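Putative uncharacterized protein TTHA0988 (Thermus thermophilus, PDB 3OPF) is of unestablished function but is probably an ATP-binding hydrolase related to urea carboxylase. Local coordinates at residues A[224-229]-A[282-287]; A[273-278]-A[331-336]; A[297-302]-A[322-327]; A[391-396]-A[474-479]. All coordinates share one frame; numbering follows the deposited sequence. Where two conformers were deposited one is given.

Contact 1 (A[224-229]-A[282-287]); sequences LVEEPG and VLTALR
L224 and V225 run antiparallel to L283 and T284, the end-to-end directions of the touching parts lying 167° apart, and L224 and T284 exchange two backbone hydrogen bonds of 2.9 Å, N of each to O of the other. Past V225 the pairing slips by one residue: V282 O accepts from E226 N at 2.7 Å and, at 3.3 Å, from E227 N, while V282 N returns a bond to E227 O. This is a classic beta bulge, set where the chain turns a corner out of the six-stranded antiparallel sheet in which strands 221-225 and 282-285 are neighbours. E226, the extra residue of the bulge, points its CB toward the partner strand. Its chain folds at CG (chi2 -75°), bringing OE2 within 2.7 Å of T284 OG1, which donates to the anti lone pair; T320 is a second partner of this hydroxyl. E227 lays its CB near V282 CG2 and sends its carboxylate to K279. On the other face V225 CG2 lies alongside L283 CD2 at 3.7 Å, both side chains pointing the same way.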
loop_
_atom_site.group_PDB
_atom_site.type_symbol
_atom_site.label_atom_id
_atom_site.label_comp_id
_atom_site.label_asym_id
_atom_site.label_seq_id
_atom_site.Cartn_x
_atom_site.Cartn_y
_atom_site.Cartn_z
ATOM N N LEU A 224 -8.896 -26.962 -0.078
ATOM C CA LEU A 224 -9.551 -26.626 -1.328
ATOM C C LEU A 224 -10.574 -25.541 -1.042
ATOM O O LEU A 224 -11.371 -25.668 -0.106
ATOM C CB LEU A 224 -10.247 -27.867 -1.902
ATOM C CG LEU A 224 -11.162 -27.692 -3.117
ATOM C CD1 LEU A 224 -10.421 -27.072 -4.280
ATOM C CD2 LEU A 224 -11.759 -29.041 -3.515
ATOM N N VAL A 225 -10.543 -24.470 -1.831
ATOM C CA VAL A 225 -11.534 -23.399 -1.726
ATOM C C VAL A 225 -12.794 -23.819 -2.478
ATOM O O VAL A 225 -12.802 -23.862 -3.709
ATOM C CB VAL A 225 -11.010 -22.067 -2.305
ATOM C CG1 VAL A 225 -12.067 -20.961 -2.171
ATOM C CG2 VAL A 225 -9.718 -21.663 -1.621
ATOM N N GLU A 226 -13.852 -24.146 -1.739
ATOM C CA GLU A 226 -15.120 -24.526 -2.362
ATOM C C GLU A 226 -15.806 -23.275 -2.897
ATOM O O GLU A 226 -16.365 -23.280 -3.993
ATOM C CB GLU A 226 -16.039 -25.247 -1.366
ATOM C CG GLU A 226 -15.460 -26.528 -0.745
ATOM C CD GLU A 226 -15.432 -27.727 -1.691
ATOM O OE1 GLU A 226 -15.755 -27.580 -2.889
ATOM O OE2 GLU A 226 -15.069 -28.828 -1.229
ATOM N N GLU A 227 -15.730 -22.198 -2.125
ATOM C CA GLU A 227 -16.416 -20.965 -2.453
ATOM C C GLU A 227 -15.712 -19.811 -1.744
ATOM O O GLU A 227 -15.494 -19.873 -0.542
ATOM C CB GLU A 227 -17.877 -21.062 -2.010
ATOM C CG GLU A 227 -18.678 -19.765 -2.055
ATOM C CD GLU A 227 -20.076 -19.930 -1.471
ATOM O OE1 GLU A 227 -20.746 -20.943 -1.777
ATOM O OE2 GLU A 227 -20.504 -19.048 -0.701
ATOM N N PRO A 228 -15.355 -18.758 -2.492
ATOM C CA PRO A 228 -14.670 -17.625 -1.890
ATOM C C PRO A 228 -15.595 -16.728 -1.067
ATOM O O PRO A 228 -16.799 -16.700 -1.291
ATOM C CB PRO A 228 -14.144 -16.860 -3.109
ATOM C CG PRO A 228 -15.099 -17.176 -4.181
ATOM C CD PRO A 228 -15.491 -18.603 -3.953
ATOM N N GLY A 229 -15.014 -16.014 -0.113
ATOM C CA GLY A 229 -15.682 -14.900 0.542
ATOM C C GLY A 229 -15.599 -13.644 -0.305
ATOM O O GLY A 229 -15.269 -13.694 -1.493
ATOM N N VAL A 282 -15.613 -20.886 2.003
ATOM C CA VAL A 282 -15.984 -22.249 2.352
ATOM C C VAL A 282 -14.797 -23.114 1.931
ATOM O O VAL A 282 -14.428 -23.134 0.752
ATOM C CB VAL A 282 -17.248 -22.692 1.585
ATOM C CG1 VAL A 282 -17.626 -24.118 1.934
ATOM C CG2 VAL A 282 -18.418 -21.741 1.868
ATOM N N LEU A 283 -14.193 -23.803 2.897
ATOM C CA LEU A 283 -12.942 -24.535 2.679
ATOM C C LEU A 283 -13.056 -25.995 3.100
ATOM O O LEU A 283 -13.648 -26.301 4.126
ATOM C CB LEU A 283 -11.815 -23.886 3.472
ATOM C CG LEU A 283 -11.607 -22.393 3.240
ATOM C CD1 LEU A 283 -10.637 -21.825 4.275
ATOM C CD2 LEU A 283 -11.115 -22.147 1.818
ATOM N N THR A 284 -12.468 -26.885 2.311
ATOM C CA THR A 284 -12.438 -28.303 2.631
ATOM C C THR A 284 -10.996 -28.773 2.820
ATOM O O THR A 284 -10.134 -28.477 1.998
ATOM C CB THR A 284 -13.108 -29.109 1.523
ATOM O OG1 THR A 284 -14.492 -28.735 1.456
ATOM C CG2 THR A 284 -12.991 -30.612 1.791
ATOM N N ALA A 285 -10.739 -29.493 3.908
ATOM C CA ALA A 285 -9.393 -29.990 4.202
ATOM C C ALA A 285 -9.065 -31.192 3.311
ATOM O O ALA A 285 -9.902 -32.071 3.109
ATOM C CB ALA A 285 -9.269 -30.367 5.661
ATOM N N LEU A 286 -7.850 -31.200 2.779
ATOM C CA LEU A 286 -7.362 -32.271 1.898
ATOM C C LEU A 286 -6.460 -33.249 2.649
ATOM O O LEU A 286 -6.080 -34.291 2.114
ATOM C CB LEU A 286 -6.590 -31.657 0.736
ATOM C CG LEU A 286 -7.385 -30.721 -0.175
ATOM C CD1 LEU A 286 -6.442 -30.022 -1.153
ATOM C CD2 LEU A 286 -8.480 -31.508 -0.912
ATOM N N ARG A 287 -6.108 -32.884 3.882
ATOM C CA ARG A 287 -5.395 -33.747 4.817
ATOM C C ARG A 287 -5.818 -33.316 6.218
ATOM O O ARG A 287 -6.462 -32.271 6.369
ATOM C CB ARG A 287 -3.881 -33.590 4.646
ATOM C CG ARG A 287 -3.340 -32.193 4.983
ATOM C CD ARG A 287 -1.819 -32.185 4.979
ATOM N NE ARG A 287 -1.298 -32.348 3.625
ATOM C CZ ARG A 287 -0.257 -33.106 3.280
ATOM N NH1 ARG A 287 0.418 -33.818 4.182
ATOM N NH2 ARG A 287 0.104 -33.162 2.006
#

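Contact 2 (A[273-278]-A[331-336]); sequences LLEFAY and RGYLAV
The backbone of G332 packs over one face of the F276 ring, its O 3.7 Å from the ring plane and offset toward the rim, and its CA makes a CH-pi contact 4.2 Å from the ring centroid. With CG between the backbone N and the carbonyl carbon (chi1 48°), the ring is folded back across the neighbouring strand, a course that only a residue without a side chain leaves clear, since a CB on G332 would collide with F276 CE1. The guanidinium of R331 takes A277 CB over one face and E275 OE1 at its edge, and L273 CD1 meets the edge of the Y333 ring, 3.7 Å from Y333 CD2. Strands 273-277 and 331-336 are antiparallel neighbours in a five-stranded sheet of the carboxyltransferase subdomain A and B region, a family of the cyclophilin-like clan; L274 with L334 and F276 with G332 are the hydrogen-bonded pairs. On the face of E275, A277, R331 and Y333, the carboxylate of E275 is shared. Y333 OH donates to OE2 at 2.8 Å, from the anti side and 34° out of the carboxylate plane. R331 NH1 forms a longer salt bridge to OE1, 3.3 Å, coming from above that plane. R420 adds a second salt bridge to OE1, L253 N bonds OE2, and D254 N and G481 O hold Y333 OH and R331 NE.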
loop_
_atom_site.group_PDB
_atom_site.type_symbol
_atom_site.label_atom_id
_atom_site.label_comp_id
_atom_site.label_asym_id
_atom_site.label_seq_id
_atom_site.Cartn_x
_atom_site.Cartn_y
_atom_site.Cartn_z
ATOM N N LEU A 273 -0.957 -16.699 6.187
ATOM C CA LEU A 273 -2.262 -17.179 6.625
ATOM C C LEU A 273 -3.354 -16.452 5.838
ATOM O O LEU A 273 -3.070 -15.501 5.086
ATOM C CB LEU A 273 -2.437 -16.994 8.145
ATOM C CG LEU A 273 -2.389 -15.588 8.761
ATOM C CD1 LEU A 273 -3.335 -14.645 8.064
ATOM C CD2 LEU A 273 -2.730 -15.666 10.258
ATOM N N LEU A 274 -4.589 -16.911 6.007
ATOM C CA LEU A 274 -5.734 -16.360 5.288
ATOM C C LEU A 274 -6.399 -15.232 6.074
ATOM O O LEU A 274 -6.729 -15.402 7.246
ATOM C CB LEU A 274 -6.749 -17.470 5.014
ATOM C CG LEU A 274 -7.822 -17.176 3.968
ATOM C CD1 LEU A 274 -7.180 -16.760 2.661
ATOM C CD2 LEU A 274 -8.729 -18.390 3.776
ATOM N N GLU A 275 -6.588 -14.089 5.421
ATOM C CA GLU A 275 -7.429 -13.012 5.949
ATOM C C GLU A 275 -8.717 -12.977 5.127
ATOM O O GLU A 275 -8.672 -13.073 3.897
ATOM C CB GLU A 275 -6.723 -11.659 5.855
ATOM C CG GLU A 275 -7.586 -10.484 6.302
ATOM C CD GLU A 275 -6.958 -9.145 5.995
ATOM O OE1 GLU A 275 -7.344 -8.541 4.974
ATOM O OE2 GLU A 275 -6.080 -8.691 6.766
ATOM N N PHE A 276 -9.854 -12.843 5.806
ATOM C CA PHE A 276 -11.157 -12.673 5.145
ATOM C C PHE A 276 -12.012 -11.659 5.881
ATOM O O PHE A 276 -11.811 -11.419 7.073
ATOM C CB PHE A 276 -11.903 -14.007 5.029
ATOM C CG PHE A 276 -11.945 -14.795 6.301
ATOM C CD1 PHE A 276 -13.011 -14.672 7.183
ATOM C CD2 PHE A 276 -10.907 -15.667 6.624
ATOM C CE1 PHE A 276 -13.050 -15.405 8.358
ATOM C CE2 PHE A 276 -10.935 -16.399 7.798
ATOM C CZ PHE A 276 -12.003 -16.266 8.668
ATOM N N ALA A 277 -12.975 -11.070 5.175
ATOM C CA ALA A 277 -13.826 -10.043 5.779
ATOM C C ALA A 277 -15.243 -10.024 5.203
ATOM O O ALA A 277 -15.448 -10.285 4.011
ATOM C CB ALA A 277 -13.175 -8.674 5.650
ATOM N N TYR A 278 -16.205 -9.742 6.084
ATOM C CA TYR A 278 -17.647 -9.646 5.773
ATOM C C TYR A 278 -18.299 -11.002 5.481
ATOM O O TYR A 278 -19.183 -11.446 6.220
ATOM C CB TYR A 278 -17.917 -8.638 4.648
ATOM C CG TYR A 278 -17.488 -7.239 4.996
ATOM C CD1 TYR A 278 -16.238 -6.765 4.618
ATOM C CD2 TYR A 278 -18.321 -6.392 5.731
ATOM C CE1 TYR A 278 -15.827 -5.485 4.943
ATOM C CE2 TYR A 278 -17.916 -5.102 6.062
ATOM C CZ TYR A 278 -16.669 -4.655 5.662
ATOM O OH TYR A 278 -16.248 -3.384 5.985
ATOM N N ARG A 331 -13.426 -8.761 10.252
ATOM C CA ARG A 331 -12.221 -9.333 9.660
ATOM C C ARG A 331 -11.640 -10.456 10.517
ATOM O O ARG A 331 -11.273 -10.250 11.686
ATOM C CB ARG A 331 -11.184 -8.225 9.445
ATOM C CG ARG A 331 -10.077 -8.562 8.456
ATOM C CD ARG A 331 -9.226 -7.319 8.135
ATOM N NE ARG A 331 -10.084 -6.224 7.701
ATOM C CZ ARG A 331 -10.492 -6.021 6.452
ATOM N NH1 ARG A 331 -10.078 -6.802 5.459
ATOM N NH2 ARG A 331 -11.313 -5.012 6.194
ATOM N N GLY A 332 -11.550 -11.635 9.913
ATOM C CA GLY A 332 -11.037 -12.832 10.572
ATOM C C GLY A 332 -9.791 -13.384 9.903
ATOM O O GLY A 332 -9.462 -13.010 8.774
ATOM N N TYR A 333 -9.115 -14.284 10.619
ATOM C CA TYR A 333 -7.848 -14.884 10.199
ATOM C C TYR A 333 -7.862 -16.399 10.442
ATOM O O TYR A 333 -8.247 -16.858 11.518
ATOM C CB TYR A 333 -6.698 -14.224 10.952
ATOM C CG TYR A 333 -6.561 -12.762 10.595
ATOM C CD1 TYR A 333 -7.204 -11.780 11.333
ATOM C CD2 TYR A 333 -5.813 -12.364 9.491
ATOM C CE1 TYR A 333 -7.100 -10.435 10.988
ATOM C CE2 TYR A 333 -5.690 -11.026 9.149
ATOM C CZ TYR A 333 -6.338 -10.064 9.891
ATOM O OH TYR A 333 -6.207 -8.740 9.523
ATOM N N LEU A 334 -7.497 -17.161 9.418
ATOM C CA LEU A 334 -7.334 -18.605 9.528
ATOM C C LEU A 334 -5.859 -18.952 9.322
ATOM O O LEU A 334 -5.307 -18.734 8.235
ATOM C CB LEU A 334 -8.199 -19.323 8.499
ATOM C CG LEU A 334 -8.199 -20.854 8.566
ATOM C CD1 LEU A 334 -8.889 -21.330 9.835
ATOM C CD2 LEU A 334 -8.872 -21.431 7.341
ATOM N N ALA A 335 -5.218 -19.456 10.374
ATOM C CA ALA A 335 -3.848 -19.972 10.283
ATOM C C ALA A 335 -3.875 -21.498 10.248
ATOM O O ALA A 335 -4.804 -22.112 10.771
ATOM C CB ALA A 335 -3.025 -19.490 11.461
ATOM N N VAL A 336 -2.868 -22.108 9.630
ATOM C CA VAL A 336 -2.690 -23.561 9.692
ATOM C C VAL A 336 -1.287 -23.928 10.168
ATOM O O VAL A 336 -0.309 -23.251 9.832
ATOM C CB VAL A 336 -3.021 -24.260 8.344
ATOM C CG1 VAL A 336 -4.474 -24.026 7.989
ATOM C CG2 VAL A 336 -2.095 -23.786 7.225
#

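Contact 3 (A[297-302]-A[322-327]); sequences GFVALL and RFRPRG
Strands 298-302 and 320-325 are antiparallel neighbours in the six-stranded sheet of this cyclophilin-like domain, their short axes at 147°. Backbone bonds join V299 with R324 and L301 with R322 in both directions, and beyond them R326 N reaches G297 O at 2.8 Å. Apolar packing follows on one face, where F298 and F323 cross at about a right angle, CD1 of F298 lying 3.7 Å from CB of F323, and A300 CB meets F323 CE1; F276 packs against both rings. The other face is mixed. V299 CG1 lies beside the aliphatic base of R324, whose chain bends at CD (chi3 -65°) to lay its guanidinium against L301, with E306 as its salt-bridge partner. Replacing L301 with an alanine would probably leave one face of that guanidinium without its apolar cover and let the group turn more freely. Water also links the strands: one molecule donates to L301 O at 2.9 Å and accepts from R322 NH1 at 3.0 Å, in the plane of that guanidinium.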
loop_
_atom_site.group_PDB
_atom_site.type_symbol
_atom_site.label_atom_id
_atom_site.label_comp_id
_atom_site.label_asym_id
_atom_site.label_seq_id
_atom_site.Cartn_x
_atom_site.Cartn_y
_atom_site.Cartn_z
ATOM N N GLY A 297 -15.934 -10.726 13.854
ATOM C CA GLY A 297 -16.917 -10.744 12.781
ATOM C C GLY A 297 -17.511 -12.102 12.434
ATOM O O GLY A 297 -18.482 -12.159 11.679
ATOM N N PHE A 298 -16.958 -13.190 12.970
ATOM C CA PHE A 298 -17.472 -14.532 12.667
ATOM C C PHE A 298 -17.398 -15.516 13.839
ATOM O O PHE A 298 -16.721 -15.275 14.836
ATOM C CB PHE A 298 -16.695 -15.163 11.513
ATOM C CG PHE A 298 -16.594 -14.312 10.277
ATOM C CD1 PHE A 298 -17.500 -14.471 9.232
ATOM C CD2 PHE A 298 -15.564 -13.387 10.135
ATOM C CE1 PHE A 298 -17.396 -13.706 8.079
ATOM C CE2 PHE A 298 -15.453 -12.619 8.986
ATOM C CZ PHE A 298 -16.372 -12.781 7.953
ATOM N N VAL A 299 -18.109 -16.628 13.691
ATOM C CA VAL A 299 -17.841 -17.850 14.442
ATOM C C VAL A 299 -17.523 -18.925 13.400
ATOM O O VAL A 299 -18.160 -18.982 12.348
ATOM C CB VAL A 299 -19.038 -18.274 15.347
ATOM C CG1 VAL A 299 -20.288 -18.541 14.532
ATOM C CG2 VAL A 299 -18.680 -19.503 16.164
ATOM N N ALA A 300 -16.522 -19.753 13.662
ATOM C CA ALA A 300 -16.172 -20.810 12.711
ATOM C C ALA A 300 -17.125 -21.987 12.895
ATOM O O ALA A 300 -17.558 -22.275 14.009
ATOM C CB ALA A 300 -14.717 -21.242 12.879
ATOM N N LEU A 301 -17.466 -22.642 11.791
ATOM C CA LEU A 301 -18.389 -23.774 11.807
ATOM C C LEU A 301 -17.717 -24.998 11.212
ATOM O O LEU A 301 -17.332 -24.988 10.041
ATOM C CB LEU A 301 -19.637 -23.465 10.978
ATOM C CG LEU A 301 -20.856 -22.900 11.689
ATOM C CD1 LEU A 301 -21.858 -22.429 10.653
ATOM C CD2 LEU A 301 -21.466 -23.960 12.611
ATOM N N LEU A 302 -17.612 -26.054 12.011
ATOM C CA LEU A 302 -16.977 -27.298 11.588
ATOM C C LEU A 302 -17.736 -28.493 12.165
ATOM O O LEU A 302 -17.925 -28.582 13.380
ATOM C CB LEU A 302 -15.523 -27.327 12.068
ATOM C CG LEU A 302 -14.724 -28.573 11.684
ATOM C CD1 LEU A 302 -14.590 -28.659 10.175
ATOM C CD2 LEU A 302 -13.356 -28.558 12.348
ATOM N N ARG A 322 -16.568 -23.548 7.550
ATOM C CA ARG A 322 -17.252 -22.320 7.141
ATOM C C ARG A 322 -17.160 -21.290 8.262
ATOM O O ARG A 322 -16.706 -21.601 9.359
ATOM C CB ARG A 322 -18.725 -22.586 6.820
ATOM C CG ARG A 322 -18.964 -23.570 5.695
ATOM C CD ARG A 322 -20.446 -23.882 5.535
ATOM N NE ARG A 322 -20.699 -24.751 4.379
ATOM C CZ ARG A 322 -20.598 -26.080 4.376
ATOM N NH1 ARG A 322 -20.240 -26.746 5.472
ATOM N NH2 ARG A 322 -20.854 -26.757 3.260
ATOM N N PHE A 323 -17.601 -20.066 7.968
ATOM C CA PHE A 323 -17.564 -18.955 8.915
ATOM C C PHE A 323 -18.917 -18.247 8.913
ATOM O O PHE A 323 -19.345 -17.723 7.886
ATOM C CB PHE A 323 -16.433 -17.992 8.543
ATOM C CG PHE A 323 -15.071 -18.635 8.563
ATOM C CD1 PHE A 323 -14.332 -18.693 9.732
ATOM C CD2 PHE A 323 -14.548 -19.218 7.414
ATOM C CE1 PHE A 323 -13.089 -19.310 9.756
ATOM C CE2 PHE A 323 -13.298 -19.827 7.428
ATOM C CZ PHE A 323 -12.572 -19.872 8.604
ATOM N N ARG A 324 -19.606 -18.274 10.055
ATOM C CA ARG A 324 -20.912 -17.650 10.191
ATOM C C ARG A 324 -20.745 -16.224 10.707
ATOM O O ARG A 324 -20.188 -16.015 11.794
ATOM C CB ARG A 324 -21.787 -18.444 11.155
ATOM C CG ARG A 324 -23.172 -17.846 11.381
ATOM C CD ARG A 324 -23.971 -18.701 12.353
ATOM N NE ARG A 324 -24.247 -20.026 11.796
ATOM C CZ ARG A 324 -24.446 -21.133 12.510
ATOM N NH1 ARG A 324 -24.392 -21.112 13.839
ATOM N NH2 ARG A 324 -24.696 -22.281 11.886
ATOM N N PRO A 325 -21.230 -15.236 9.938
ATOM C CA PRO A 325 -21.086 -13.856 10.412
ATOM C C PRO A 325 -21.713 -13.631 11.791
ATOM O O PRO A 325 -22.798 -14.133 12.070
ATOM C CB PRO A 325 -21.795 -13.035 9.335
ATOM C CG PRO A 325 -21.697 -13.874 8.098
ATOM C CD PRO A 325 -21.757 -15.303 8.560
ATOM N N ARG A 326 -21.003 -12.906 12.647
ATOM C CA ARG A 326 -21.441 -12.654 14.020
ATOM C C ARG A 326 -20.675 -11.441 14.545
ATOM O O ARG A 326 -19.474 -11.525 14.798
ATOM C CB ARG A 326 -21.168 -13.883 14.895
ATOM C CG ARG A 326 -21.749 -13.831 16.319
ATOM C CD ARG A 326 -23.118 -14.500 16.412
ATOM N NE ARG A 326 -23.068 -15.933 16.099
ATOM C CZ ARG A 326 -24.138 -16.722 15.969
ATOM N NH1 ARG A 326 -25.366 -16.237 16.120
ATOM N NH2 ARG A 326 -23.979 -18.010 15.677
ATOM N N GLY A 327 -21.366 -10.315 14.691
ATOM C CA GLY A 327 -20.735 -9.071 15.134
ATOM C C GLY A 327 -20.266 -9.151 16.580
ATOM O O GLY A 327 -20.612 -10.096 17.291
HETATM O O HOH W 1 -17.267 -13.502 16.579
HETATM O O HOH W 2 -19.127 -26.359 8.253
#

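Contact 4 (A[391-396]-A[474-479]); sequences RLRLLP and PRDLWL
R393 grips the D476 carboxylate side-on with two nitrogens, NE to OD2 at 3.0 Å and NH2 to OD1 at 2.9 Å, both bonds nearly straight and both oxygens met on the syn side. The two planes stand 33° apart, although the acceptors lie close to the guanidinium plane. R393 N adds a third bond, the second to OD2, 2.8 Å long, coming from the anti side and from the face of the carboxylate opposite to NE. One residue thus holds the acid through main chain and side chain together. R393 can do this because its chain, bent at CD (chi3 -74°), turns the NE/NH2 edge of its guanidinium to D476. A lysine in its place would probably lose the two-pronged grip and the flat group stacked on R475, leaving the acid freer to turn. The clasp ties strand 390-396, part of a seven-stranded mixed sheet in the cyclophilin-like region, to the turn that leads into the short helix 477-480. Over one face of the R393 guanidinium lies that of R475, the centres 4.0 Å apart and the planes at 25°; the closeness of like charges is probably eased by D476 and by D473, which bridges R475 NH2. Farther out, L392 CD2 packs on L479 CD1 at 4.0 Å, and L395 CD1 touches P474 CD.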
loop_
_atom_site.group_PDB
_atom_site.type_symbol
_atom_site.label_atom_id
_atom_site.label_comp_id
_atom_site.label_asym_id
_atom_site.label_seq_id
_atom_site.Cartn_x
_atom_site.Cartn_y
_atom_site.Cartn_z
ATOM N N ARG A 391 -12.688 4.402 20.007
ATOM C CA ARG A 391 -12.012 5.569 20.552
ATOM C C ARG A 391 -10.596 5.536 19.993
ATOM O O ARG A 391 -9.839 4.618 20.285
ATOM C CB ARG A 391 -11.975 5.522 22.082
ATOM C CG ARG A 391 -13.257 5.017 22.727
ATOM C CD ARG A 391 -14.308 6.098 22.817
ATOM N NE ARG A 391 -13.980 7.085 23.842
ATOM C CZ ARG A 391 -14.735 8.137 24.148
ATOM N NH1 ARG A 391 -15.882 8.356 23.511
ATOM N NH2 ARG A 391 -14.341 8.974 25.102
ATOM N N LEU A 392 -10.253 6.516 19.166
ATOM C CA LEU A 392 -8.952 6.548 18.508
ATOM C C LEU A 392 -8.147 7.716 19.047
ATOM O O LEU A 392 -8.577 8.862 18.960
ATOM C CB LEU A 392 -9.127 6.690 16.995
ATOM C CG LEU A 392 -9.970 5.618 16.298
ATOM C CD1 LEU A 392 -10.202 5.990 14.844
ATOM C CD2 LEU A 392 -9.297 4.261 16.388
ATOM N N ARG A 393 -6.986 7.419 19.620
ATOM C CA ARG A 393 -6.072 8.461 20.064
ATOM C C ARG A 393 -5.334 9.043 18.859
ATOM O O ARG A 393 -4.943 8.307 17.940
ATOM C CB ARG A 393 -5.088 7.914 21.101
ATOM C CG ARG A 393 -5.738 7.586 22.447
ATOM C CD ARG A 393 -4.859 6.681 23.301
ATOM N NE ARG A 393 -4.845 5.299 22.810
ATOM C CZ ARG A 393 -4.218 4.291 23.414
ATOM N NH1 ARG A 393 -3.546 4.489 24.544
ATOM N NH2 ARG A 393 -4.267 3.074 22.895
ATOM N N LEU A 394 -5.166 10.364 18.862
ATOM C CA LEU A 394 -4.497 11.081 17.780
ATOM C C LEU A 394 -3.148 11.622 18.206
ATOM O O LEU A 394 -2.968 12.065 19.340
ATOM C CB LEU A 394 -5.350 12.258 17.307
ATOM C CG LEU A 394 -6.581 11.952 16.454
ATOM C CD1 LEU A 394 -7.219 13.265 16.027
ATOM C CD2 LEU A 394 -6.243 11.073 15.235
ATOM N N LEU A 395 -2.209 11.597 17.271
ATOM C CA LEU A 395 -0.908 12.220 17.447
ATOM C C LEU A 395 -0.775 13.298 16.372
ATOM O O LEU A 395 -1.412 13.194 15.316
ATOM C CB LEU A 395 0.201 11.179 17.300
ATOM C CG LEU A 395 0.137 9.967 18.239
ATOM C CD1 LEU A 395 1.113 8.883 17.801
ATOM C CD2 LEU A 395 0.420 10.390 19.665
ATOM N N PRO A 396 0.029 14.347 16.636
ATOM C CA PRO A 396 0.335 15.349 15.613
ATOM C C PRO A 396 0.876 14.732 14.323
ATOM O O PRO A 396 1.719 13.837 14.372
ATOM C CB PRO A 396 1.407 16.215 16.284
ATOM C CG PRO A 396 1.099 16.131 17.731
ATOM C CD PRO A 396 0.537 14.748 17.963
ATOM N N PRO A 474 -0.472 4.352 16.918
ATOM C CA PRO A 474 -0.232 2.993 16.392
ATOM C C PRO A 474 -0.921 1.896 17.212
ATOM O O PRO A 474 -1.298 0.869 16.662
ATOM C CB PRO A 474 1.297 2.849 16.439
ATOM C CG PRO A 474 1.776 3.947 17.353
ATOM C CD PRO A 474 0.790 5.060 17.210
ATOM N N ARG A 475 -1.098 2.134 18.510
ATOM C CA ARG A 475 -1.821 1.200 19.381
ATOM C C ARG A 475 -3.318 1.031 19.036
ATOM O O ARG A 475 -3.926 0.038 19.427
ATOM C CB ARG A 475 -1.692 1.648 20.841
ATOM C CG ARG A 475 -0.286 1.546 21.403
ATOM C CD ARG A 475 -0.193 2.187 22.789
ATOM N NE ARG A 475 -0.351 3.640 22.731
ATOM C CZ ARG A 475 -0.285 4.456 23.781
ATOM N NH1 ARG A 475 -0.064 3.975 25.001
ATOM N NH2 ARG A 475 -0.446 5.767 23.612
ATOM N N ASP A 476 -3.913 1.994 18.335
ATOM C CA ASP A 476 -5.337 1.912 17.959
ATOM C C ASP A 476 -5.582 1.509 16.498
ATOM O O ASP A 476 -6.729 1.397 16.066
ATOM C CB ASP A 476 -6.018 3.245 18.247
ATOM C CG ASP A 476 -5.968 3.612 19.722
ATOM O OD1 ASP A 476 -5.961 2.690 20.562
ATOM O OD2 ASP A 476 -5.944 4.818 20.044
ATOM N N LEU A 477 -4.511 1.296 15.743
ATOM C CA LEU A 477 -4.620 0.936 14.323
ATOM C C LEU A 477 -5.422 -0.336 14.068
ATOM O O LEU A 477 -6.187 -0.406 13.103
ATOM C CB LEU A 477 -3.232 0.797 13.688
ATOM C CG LEU A 477 -2.820 1.938 12.764
ATOM C CD1 LEU A 477 -1.311 1.954 12.570
ATOM C CD2 LEU A 477 -3.536 1.786 11.431
ATOM N N TRP A 478 -5.253 -1.334 14.928
ATOM C CA TRP A 478 -5.980 -2.605 14.793
ATOM C C TRP A 478 -7.506 -2.415 14.715
ATOM O O TRP A 478 -8.181 -3.156 13.996
ATOM C CB TRP A 478 -5.613 -3.561 15.932
ATOM C CG TRP A 478 -6.195 -3.166 17.240
ATOM C CD1 TRP A 478 -5.770 -2.158 18.058
ATOM C CD2 TRP A 478 -7.325 -3.755 17.882
ATOM N NE1 TRP A 478 -6.569 -2.084 19.175
ATOM C CE2 TRP A 478 -7.532 -3.054 19.091
ATOM C CE3 TRP A 478 -8.186 -4.805 17.553
ATOM C CZ2 TRP A 478 -8.565 -3.374 19.969
ATOM C CZ3 TRP A 478 -9.209 -5.124 18.429
ATOM C CH2 TRP A 478 -9.389 -4.413 19.621
ATOM N N LEU A 479 -8.042 -1.435 15.449
ATOM C CA LEU A 479 -9.490 -1.163 15.441
ATOM C C LEU A 479 -10.001 -0.827 14.036
ATOM O O LEU A 479 -11.095 -1.237 13.646
ATOM C CB LEU A 479 -9.843 -0.015 16.397
ATOM C CG LEU A 479 -9.722 -0.290 17.894
ATOM C CD1 LEU A 479 -9.779 1.029 18.683
ATOM C CD2 LEU A 479 -10.810 -1.255 18.375
HETATM O O HOH W 3 -8.224 3.792 22.031
#

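In the fold
Contacts 1, 2 and 3 form one connected cluster, whereas contact 4 stands apart, its nearest atoms about 7 Å from contact 2. Contacts 1 and 3 belong to the same six-stranded sheet, strands 282-285 and 320-325 being neighbours there; contact 2 lies in the five-stranded sheet packed against it. L283 of contact 1 meets L274 and L334, and F276 of contact 2 packs on F298 and F323 of contact 3. Contact 2 is wholly buried and includes a buried charge network; contacts 1 and 3 are partly buried, apolar toward the other sheet and mixed, with charged and aliphatic side chains, on the opposite face. Contact 4, also partly buried, joins a strand to a turn chiefly through a salt bridge instead of strand pairing.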